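Local coordinates for protein tryptophan halogenase superfamily (Brevundimonas sp. BAL3, PDB 6FRL) that halogenates organic substrates as a flavin-dependent halogenase, preferring bromination over chlorination, and probably uses a Rossmann-type fold to bind flavin, at residues L69-D73 / D74-R78; E363-A367 / L368-R372; M418-P421 / E422-R426; E391-R394 / D395-L399. All blocks are in the same frame, centred on the assembly; numbering follows the deposited sequence.

Interaction 1 (L69-D73 / D74-R78)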
# COMPACT_ATOMS: atom_id res chain seq x y z
N LEU B 69 -15.67 -18.89 1.71
CA LEU B 69 -16.97 -19.55 1.89
C LEU B 69 -16.91 -21.01 2.44
O LEU B 69 -17.96 -21.56 2.75
CB LEU B 69 -17.73 -19.57 0.56
CG LEU B 69 -17.95 -18.26 -0.22
CD1 LEU B 69 -18.77 -18.54 -1.48
CD2 LEU B 69 -18.63 -17.18 0.62
N GLY B 70 -15.71 -21.60 2.57
CA GLY B 70 -15.55 -23.03 2.94
C GLY B 70 -15.56 -24.03 1.77
O GLY B 70 -15.69 -25.22 1.99
N LEU B 71 -15.42 -23.54 0.52
CA LEU B 71 -15.43 -24.37 -0.70
C LEU B 71 -14.01 -24.70 -1.15
O LEU B 71 -13.10 -23.92 -0.93
CB LEU B 71 -16.18 -23.63 -1.82
CG LEU B 71 -17.59 -23.15 -1.49
CD1 LEU B 71 -18.30 -22.49 -2.67
CD2 LEU B 71 -18.43 -24.30 -0.97
N ARG B 72 -13.83 -25.86 -1.77
CA ARG B 72 -12.53 -26.33 -2.26
C ARG B 72 -12.42 -26.08 -3.77
O ARG B 72 -13.44 -26.04 -4.47
CB ARG B 72 -12.38 -27.82 -2.04
CG ARG B 72 -12.39 -28.24 -0.57
CD ARG B 72 -12.65 -29.74 -0.41
NE ARG B 72 -11.73 -30.47 -1.27
CZ ARG B 72 -10.50 -30.87 -0.95
NH1 ARG B 72 -9.99 -30.69 0.28
NH2 ARG B 72 -9.74 -31.42 -1.90
N ASP B 73 -11.17 -25.93 -4.24
CA ASP B 73 -10.85 -25.75 -5.67
C ASP B 73 -11.39 -26.90 -6.49
O ASP B 73 -12.05 -26.68 -7.50
CB ASP B 73 -9.33 -25.65 -5.93
CG ASP B 73 -8.69 -24.40 -5.32
OD1 ASP B 73 -9.13 -23.24 -5.56
OD2 ASP B 73 -7.70 -24.57 -4.61
N ASP B 74 -11.14 -28.13 -6.07
CA ASP B 74 -11.61 -29.28 -6.89
C ASP B 74 -13.14 -29.34 -7.03
O ASP B 74 -13.64 -29.51 -8.16
CB ASP B 74 -10.95 -30.63 -6.52
CG ASP B 74 -11.10 -31.02 -5.07
OD1 ASP B 74 -12.01 -30.55 -4.35
OD2 ASP B 74 -10.28 -31.86 -4.63
N ASP B 75 -13.88 -29.16 -5.94
CA ASP B 75 -15.34 -29.21 -6.00
C ASP B 75 -15.88 -28.08 -6.91
O ASP B 75 -16.75 -28.34 -7.77
CB ASP B 75 -15.99 -29.17 -4.61
CG ASP B 75 -15.62 -30.40 -3.71
OD1 ASP B 75 -15.45 -31.56 -4.21
OD2 ASP B 75 -15.53 -30.17 -2.46
N VAL B 76 -15.36 -26.85 -6.75
CA VAL B 76 -15.85 -25.71 -7.58
C VAL B 76 -15.51 -25.94 -9.06
O VAL B 76 -16.33 -25.65 -9.95
CB VAL B 76 -15.33 -24.32 -7.11
CG1 VAL B 76 -15.76 -23.21 -8.05
CG2 VAL B 76 -15.80 -23.98 -5.71
N MET B 77 -14.31 -26.47 -9.31
CA MET B 77 -13.87 -26.72 -10.69
C MET B 77 -14.70 -27.79 -11.36
O MET B 77 -15.16 -27.57 -12.49
CB MET B 77 -12.37 -27.04 -10.77
CG MET B 77 -11.50 -25.82 -10.52
SD MET B 77 -9.79 -26.25 -10.67
CE MET B 77 -9.64 -26.27 -12.47
N ARG B 78 -14.91 -28.93 -10.68
CA ARG B 78 -15.83 -29.98 -11.17
C ARG B 78 -17.18 -29.40 -11.54
O ARG B 78 -17.72 -29.71 -12.60
CB ARG B 78 -16.02 -31.13 -10.15
CG ARG B 78 -15.15 -32.36 -10.40
CD ARG B 78 -15.46 -33.54 -9.49
NE ARG B 78 -15.08 -33.20 -8.12
CZ ARG B 78 -13.89 -33.40 -7.56
NH1 ARG B 78 -12.92 -34.02 -8.20
NH2 ARG B 78 -13.69 -33.01 -6.30
O HOH W 1 -16.06 -27.79 -1.48

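Interaction 2 (E363-A367 / L368-R372)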
# COMPACT_ATOMS: atom_id res chain seq x y z
N GLU B 363 -15.93 -7.12 -0.93
CA GLU B 363 -15.01 -6.97 0.21
C GLU B 363 -15.19 -5.58 0.82
O GLU B 363 -15.30 -5.44 2.05
CB GLU B 363 -13.53 -7.22 -0.19
CG GLU B 363 -12.47 -7.06 0.94
CD GLU B 363 -12.84 -7.60 2.38
OE1 GLU B 363 -12.97 -8.84 2.60
OE2 GLU B 363 -13.03 -6.76 3.33
N ARG B 364 -15.30 -4.58 -0.04
CA ARG B 364 -15.47 -3.19 0.37
C ARG B 364 -16.81 -2.96 1.12
O ARG B 364 -16.84 -2.26 2.14
CB ARG B 364 -15.31 -2.30 -0.86
CG ARG B 364 -15.16 -0.83 -0.61
CD ARG B 364 -14.87 -0.10 -1.93
NE ARG B 364 -13.49 -0.37 -2.37
CZ ARG B 364 -13.12 -0.96 -3.51
NH1 ARG B 364 -14.00 -1.36 -4.43
NH2 ARG B 364 -11.81 -1.13 -3.74
N LEU B 365 -17.89 -3.57 0.64
CA LEU B 365 -19.20 -3.48 1.28
C LEU B 365 -19.16 -4.03 2.70
O LEU B 365 -19.70 -3.40 3.62
CB LEU B 365 -20.27 -4.25 0.48
CG LEU B 365 -21.67 -4.34 1.10
CD1 LEU B 365 -22.19 -2.99 1.56
CD2 LEU B 365 -22.63 -4.97 0.12
N LYS B 366 -18.55 -5.21 2.85
CA LYS B 366 -18.32 -5.79 4.19
C LYS B 366 -17.43 -4.91 5.10
O LYS B 366 -17.79 -4.65 6.24
CB LYS B 366 -17.73 -7.20 4.08
CG LYS B 366 -18.71 -8.21 3.46
CD LYS B 366 -18.27 -9.66 3.62
CE LYS B 366 -17.10 -10.00 2.71
NZ LYS B 366 -16.57 -11.34 3.05
N ALA B 367 -16.31 -4.42 4.58
CA ALA B 367 -15.41 -3.55 5.39
C ALA B 367 -16.07 -2.21 5.83
O ALA B 367 -15.73 -1.66 6.88
CB ALA B 367 -14.10 -3.30 4.62
N LEU B 368 -17.00 -1.71 5.02
CA LEU B 368 -17.71 -0.46 5.29
C LEU B 368 -19.20 -0.69 5.48
O LEU B 368 -19.97 0.25 5.31
CB LEU B 368 -17.46 0.56 4.16
CG LEU B 368 -16.01 0.95 3.88
CD1 LEU B 368 -15.85 1.69 2.55
CD2 LEU B 368 -15.44 1.80 5.01
N PHE B 369 -19.63 -1.90 5.87
CA PHE B 369 -21.08 -2.19 6.04
C PHE B 369 -21.76 -1.15 6.92
O PHE B 369 -21.26 -0.82 7.99
CB PHE B 369 -21.37 -3.60 6.60
CG PHE B 369 -22.75 -4.12 6.23
CD1 PHE B 369 -22.96 -4.71 5.00
CD2 PHE B 369 -23.82 -4.02 7.11
CE1 PHE B 369 -24.21 -5.19 4.65
CE2 PHE B 369 -25.07 -4.49 6.77
CZ PHE B 369 -25.28 -5.07 5.53
N PRO B 370 -22.87 -0.61 6.44
CA PRO B 370 -23.47 0.51 7.14
C PRO B 370 -24.52 0.09 8.19
O PRO B 370 -24.86 -1.09 8.29
CB PRO B 370 -24.19 1.24 6.00
CG PRO B 370 -24.71 0.12 5.15
CD PRO B 370 -23.65 -0.97 5.24
N ASP B 371 -25.00 1.07 8.94
CA ASP B 371 -26.28 1.01 9.63
C ASP B 371 -27.32 1.93 8.92
O ASP B 371 -27.06 2.51 7.84
CB ASP B 371 -26.13 1.28 11.13
CG ASP B 371 -25.83 2.74 11.46
OD1 ASP B 371 -26.05 3.68 10.63
OD2 ASP B 371 -25.33 2.92 12.58
N ARG B 372 -28.52 2.02 9.52
CA ARG B 372 -29.66 2.65 8.88
C ARG B 372 -29.60 4.16 8.81
O ARG B 372 -30.43 4.74 8.11
CB ARG B 372 -30.96 2.21 9.55
CG ARG B 372 -31.30 0.75 9.24
CD ARG B 372 -32.39 0.23 10.15
NE ARG B 372 -33.56 1.08 10.11
CZ ARG B 372 -34.57 1.02 10.97
NH1 ARG B 372 -34.58 0.14 11.95
NH2 ARG B 372 -35.59 1.85 10.84

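Interaction 3 (M418-P421 / E422-R426)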
# COMPACT_ATOMS: atom_id res chain seq x y z
N MET B 418 -2.71 8.05 -29.75
CA MET B 418 -3.86 8.60 -28.96
C MET B 418 -3.38 9.21 -27.64
O MET B 418 -2.43 8.72 -27.03
CB MET B 418 -4.96 7.53 -28.67
CG MET B 418 -4.75 6.64 -27.45
SD MET B 418 -5.67 5.08 -27.34
CE MET B 418 -7.31 5.73 -27.60
N PRO B 419 -4.03 10.28 -27.19
CA PRO B 419 -3.73 10.74 -25.83
C PRO B 419 -4.24 9.75 -24.75
O PRO B 419 -5.15 8.97 -25.00
CB PRO B 419 -4.42 12.11 -25.74
CG PRO B 419 -5.44 12.11 -26.80
CD PRO B 419 -5.10 11.06 -27.83
N VAL B 420 -3.60 9.78 -23.57
CA VAL B 420 -3.89 8.85 -22.49
C VAL B 420 -3.90 9.65 -21.20
O VAL B 420 -3.27 10.70 -21.10
CB VAL B 420 -2.85 7.68 -22.41
CG1 VAL B 420 -2.64 7.01 -23.76
CG2 VAL B 420 -1.50 8.12 -21.88
N PRO B 421 -4.62 9.15 -20.19
CA PRO B 421 -4.65 9.90 -18.96
C PRO B 421 -3.25 10.25 -18.44
O PRO B 421 -2.30 9.50 -18.67
CB PRO B 421 -5.38 8.94 -18.00
CG PRO B 421 -6.25 8.13 -18.90
CD PRO B 421 -5.42 7.92 -20.13
N GLU B 422 -3.15 11.40 -17.77
CA GLU B 422 -1.93 11.85 -17.10
C GLU B 422 -1.36 10.84 -16.10
O GLU B 422 -0.14 10.72 -15.97
CB GLU B 422 -2.16 13.23 -16.41
CG GLU B 422 -1.25 13.51 -15.19
CD GLU B 422 -0.93 15.00 -14.98
OE1 GLU B 422 -1.84 15.86 -15.16
OE2 GLU B 422 0.25 15.30 -14.64
N THR B 423 -2.22 10.14 -15.38
CA THR B 423 -1.78 9.06 -14.45
C THR B 423 -0.91 7.98 -15.16
O THR B 423 0.10 7.54 -14.60
CB THR B 423 -2.99 8.39 -13.79
OG1 THR B 423 -4.00 8.20 -14.77
CG2 THR B 423 -3.55 9.26 -12.68
N LEU B 424 -1.29 7.62 -16.38
CA LEU B 424 -0.55 6.70 -17.22
C LEU B 424 0.69 7.32 -17.89
O LEU B 424 1.69 6.61 -18.10
CB LEU B 424 -1.46 6.11 -18.30
CG LEU B 424 -0.83 5.03 -19.18
CD1 LEU B 424 -0.30 3.86 -18.33
CD2 LEU B 424 -1.88 4.54 -20.17
N GLU B 425 0.60 8.60 -18.26
CA GLU B 425 1.77 9.33 -18.80
C GLU B 425 2.91 9.29 -17.79
O GLU B 425 4.04 9.01 -18.16
CB GLU B 425 1.44 10.79 -19.15
CG GLU B 425 0.73 10.98 -20.49
CD GLU B 425 0.28 12.44 -20.76
OE1 GLU B 425 0.44 13.33 -19.87
OE2 GLU B 425 -0.27 12.70 -21.87
N ARG B 426 2.58 9.54 -16.53
CA ARG B 426 3.58 9.55 -15.47
C ARG B 426 4.23 8.19 -15.24
O ARG B 426 5.44 8.13 -15.02
CB ARG B 426 2.96 10.01 -14.14
CG ARG B 426 2.72 11.51 -14.06
CD ARG B 426 2.01 11.81 -12.76
NE ARG B 426 2.80 11.28 -11.62
CZ ARG B 426 2.35 11.13 -10.37
NH1 ARG B 426 1.09 11.44 -10.04
NH2 ARG B 426 3.19 10.66 -9.45

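Interaction 4 (E391-R394 / D395-L399)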
# COMPACT_ATOMS: atom_id res chain seq x y z
N GLU B 391 -10.32 3.46 -12.28
CA GLU B 391 -9.37 4.24 -13.06
C GLU B 391 -8.03 3.49 -13.19
O GLU B 391 -7.40 3.49 -14.28
CB GLU B 391 -9.14 5.65 -12.44
CG GLU B 391 -10.33 6.63 -12.52
CD GLU B 391 -10.18 7.84 -11.61
OE1 GLU B 391 -9.22 7.91 -10.79
OE2 GLU B 391 -11.02 8.74 -11.67
N ARG B 392 -7.59 2.86 -12.09
CA ARG B 392 -6.35 2.07 -12.12
C ARG B 392 -6.44 0.86 -13.06
O ARG B 392 -5.47 0.53 -13.73
CB ARG B 392 -5.91 1.68 -10.71
CG ARG B 392 -5.70 2.84 -9.74
CD ARG B 392 -4.47 3.65 -10.04
NE ARG B 392 -4.63 4.49 -11.22
CZ ARG B 392 -5.30 5.63 -11.27
NH1 ARG B 392 -5.91 6.12 -10.18
NH2 ARG B 392 -5.38 6.30 -12.43
N VAL B 393 -7.61 0.25 -13.20
CA VAL B 393 -7.79 -0.86 -14.18
C VAL B 393 -7.88 -0.33 -15.61
O VAL B 393 -7.30 -0.91 -16.55
CB VAL B 393 -9.02 -1.73 -13.84
CG1 VAL B 393 -9.29 -2.79 -14.92
CG2 VAL B 393 -8.85 -2.39 -12.47
N ARG B 394 -8.65 0.74 -15.79
CA ARG B 394 -8.67 1.44 -17.09
C ARG B 394 -7.26 1.73 -17.67
O ARG B 394 -6.95 1.35 -18.80
CB ARG B 394 -9.45 2.75 -16.94
CG ARG B 394 -9.58 3.60 -18.19
CD ARG B 394 -9.88 5.03 -17.79
NE ARG B 394 -8.82 5.60 -16.95
CZ ARG B 394 -8.91 6.78 -16.33
NH1 ARG B 394 -10.01 7.51 -16.46
NH2 ARG B 394 -7.89 7.22 -15.58
N ASP B 395 -6.42 2.38 -16.86
CA ASP B 395 -5.04 2.71 -17.25
C ASP B 395 -4.21 1.49 -17.64
O ASP B 395 -3.49 1.54 -18.62
CB ASP B 395 -4.33 3.49 -16.13
CG ASP B 395 -4.88 4.90 -15.96
OD1 ASP B 395 -5.85 5.27 -16.66
OD2 ASP B 395 -4.34 5.62 -15.11
N PHE B 396 -4.30 0.41 -16.87
CA PHE B 396 -3.62 -0.82 -17.28
C PHE B 396 -4.11 -1.30 -18.64
O PHE B 396 -3.29 -1.68 -19.48
CB PHE B 396 -3.78 -1.92 -16.21
CG PHE B 396 -2.92 -3.14 -16.43
CD1 PHE B 396 -1.53 -3.02 -16.50
CD2 PHE B 396 -3.48 -4.41 -16.50
CE1 PHE B 396 -0.72 -4.15 -16.68
CE2 PHE B 396 -2.68 -5.53 -16.68
CZ PHE B 396 -1.30 -5.40 -16.77
N ILE B 397 -5.44 -1.28 -18.86
CA ILE B 397 -6.02 -1.70 -20.16
C ILE B 397 -5.53 -0.78 -21.32
O ILE B 397 -5.07 -1.25 -22.34
CB ILE B 397 -7.57 -1.78 -20.12
CG1 ILE B 397 -7.96 -2.97 -19.23
CG2 ILE B 397 -8.15 -1.95 -21.52
CD1 ILE B 397 -9.40 -2.98 -18.76
N ILE B 398 -5.61 0.53 -21.11
CA ILE B 398 -5.13 1.51 -22.08
C ILE B 398 -3.68 1.22 -22.56
O ILE B 398 -3.41 1.22 -23.78
CB ILE B 398 -5.21 2.94 -21.48
CG1 ILE B 398 -6.67 3.38 -21.42
CG2 ILE B 398 -4.40 3.93 -22.33
CD1 ILE B 398 -6.91 4.61 -20.59
N LEU B 399 -2.78 0.96 -21.61
CA LEU B 399 -1.37 0.69 -21.90
C LEU B 399 -1.17 -0.33 -23.01
O LEU B 399 -0.25 -0.15 -23.83
CB LEU B 399 -0.59 0.24 -20.63
CG LEU B 399 0.92 0.11 -20.79
CD1 LEU B 399 1.56 1.45 -21.08
CD2 LEU B 399 1.57 -0.51 -19.58
O HOH W 2 -2.84 4.49 -13.44

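Interaction 1 (L69-D73 / D74-R78)
Arg72 and Asp74 lie side by side and point the same way, so the guanidinium takes the carboxylate side-on. Arg72 NE bonds Asp74 OD1 at 3.1 Å, and Arg72 NH2 bonds Asp74 OD2 at 2.8 Å. Both oxygens lie close to the guanidinium plane and are met on their syn sides, with the two planes 36° apart. Asp74 CG sits between its own backbone N and carbonyl carbon (chi1 56°), which turns the carboxylate back toward Arg72. The setting is the start of helix 73-79, where Arg72 is the N-cap residue. Arg72 O accepts Val76 N at 3.1 Å, and Asp73 O takes Met77 N. Just before, Gly70 closes helix 61-68 in a Schellman motif. An asparagine in place of Asp74 would probably leave the Arg72 guanidinium without its nearest counter-charge. Asp75 approaches Arg72 at a steeper angle, its plane turned 57° from the guanidinium, and its salt bridge to Arg72 NE is long. A water links Asp75 OD2 to Arg72 N. Arg78 NH2 meets Asp75 OD1 on its anti side at 3.1 Å and also bridges Asp74, joining both aspartates in one network. Val76 CG2 packs on Leu71 CB at 3.9 Å.

Interaction 2 (E363-A367 / L368-R372)
Leu368 N bonds back to Arg364 O at 2.9 Å as helix 354-367 ends, and Phe369 N makes a weak 3.3 Å bond to Lys366 O. Leu368 is the first residue to leave helical backbone angles. Its side chain runs alongside that of Arg364, with Leu368 CD1 4.1 Å from Arg364 CG, so methyl meets the aliphatic stem. The charged end of Arg364 is held by Gln385 and Glu389 of helix 376-402. One turn apart, Leu365 and Phe369 also lie side by side. Leu365 CD1 meets ring atom CD1 of Phe369 at 3.9 Å. Phe369 CG is anti to its backbone N (chi1 -155°), which brings the ring beside this methyl. Pro370 CD sits over one ring face, offset toward the rim. Replacing Leu368 with a serine would probably take away the methyl packing on the Arg364 stem and open a gap against helix 376-402. That helix supplies Ile378 and Phe382 to Leu368, while Phe34, following helix 20-33, meets the Phe369 ring. The second subunit bonds two backbone carbonyls here: its Arg434 reaches Phe369 O and its Gln436 reaches Ala367 O. The helix end thus lies between helices 20-33 and 376-402 and the subunit interface.

Interaction 3 (M418-P421 / E422-R426)
Val420 and Pro421 lead into helix 422-434 and pack against its first turn, with Pro421 at the N-cap position. The segment 418-421 is the short link from helix 410-417. Backbone hydrogen bonds start the helix. Pro421 O accepts Glu425 N at 3.1 Å, with the donor in the carbonyl plane, and also takes a weak bond from Leu424 N. One carbonyl therefore serves two amides of the first turn. Apolar packing is the second kind of contact. The isopropyl group of Val420 lies across the Leu424 side chain, where Leu424 CD2 is 4.0 Å from Val420 CB. Leu424 CG is anti to the backbone N (chi1 -175°), which carries this branch toward the valine. Val420 CG2 also touches the stem of Glu425, at 3.9 Å from Glu425 CG, so one methyl bridges an apolar and a charged residue of the turn. Ile398 of helix 376-402 touches both Pro421 and Leu424, and Trp245 from a loop also touches Pro421. Polar bonds to outside residues place the turn in the fold. The Thr423 hydroxyl has its main partner in Asp395 of helix 376-402, while Tyr440 OH bonds the backbone Thr423 O. Thr423 OG1 lies between its own backbone N and carbonyl carbon (chi1 42°), a rotation that also sets the oxygen against the proline ring, with Thr423 OG1 3.6 Å from Pro421 CB.

Interaction 4 (E391-R394 / D395-L399)
The C-terminal half of helix 376-402 carries a buried salt-bridge network in which two arginines share Asp395. Arg394 and Asp395 lie side by side, with guanidinium and carboxylate planes 17° apart. Arg394 NE and NH2 both bond Asp395 OD1, each at 3.0 Å, from the same face of the carboxylate. Both bonds are bent, and OD1 lies tilted from the guanidinium plane. Arg392 takes the other oxygen: its NH2 donates to Asp395 OD2 at 3.0 Å from above the carboxylate plane, the planes 58° apart. Bends at chi2 and chi3 fold the Arg392 chain round to bring it there. A water accepts from Arg392 NE and donates to Asp395 OD2, with Thr423 a probable further partner of OD2. Glu391 CB rests over one face of the Arg394 guanidinium, while Trp242 makes a cation-pi contact with this arginine. Glu391 itself pairs with Arg388. The helix backbone is regular here, with Ile398 N bonding Arg394 O at 2.8 Å. Ile398 CD1 lies 3.7 Å from Arg394 CG, and Val393 CG1 meets Ile397 CD1 at 3.8 Å. With two guanidinium groups on one carboxylate, the buried Asp395 is well supplied with donors, and its rotation is probably fixed from both oxygens.

Interactions 3 and 4 touch each other, with centres 10 Å apart. Asp395 OD2 and Thr423 OG1 lie 2.6 Å apart, a probable hydrogen bond, and Leu424 CD2 packs on Ile398 CG2 at 3.4 Å, so helix 422-434 starts against helix 376-402. Bound glycerol, probably from the crystallisation liquor, lies about 5 Å from each of the side chains of Thr423 and Arg392. Interaction 2 ends the helix before 376-402, about 9 Å from interaction 4 between nearest atoms, and meets the second subunit. Interaction 1 approaches interaction 2 to about 7 Å between nearest atoms without touching, but lies about 31 Å from interaction 3, across the chain's centre.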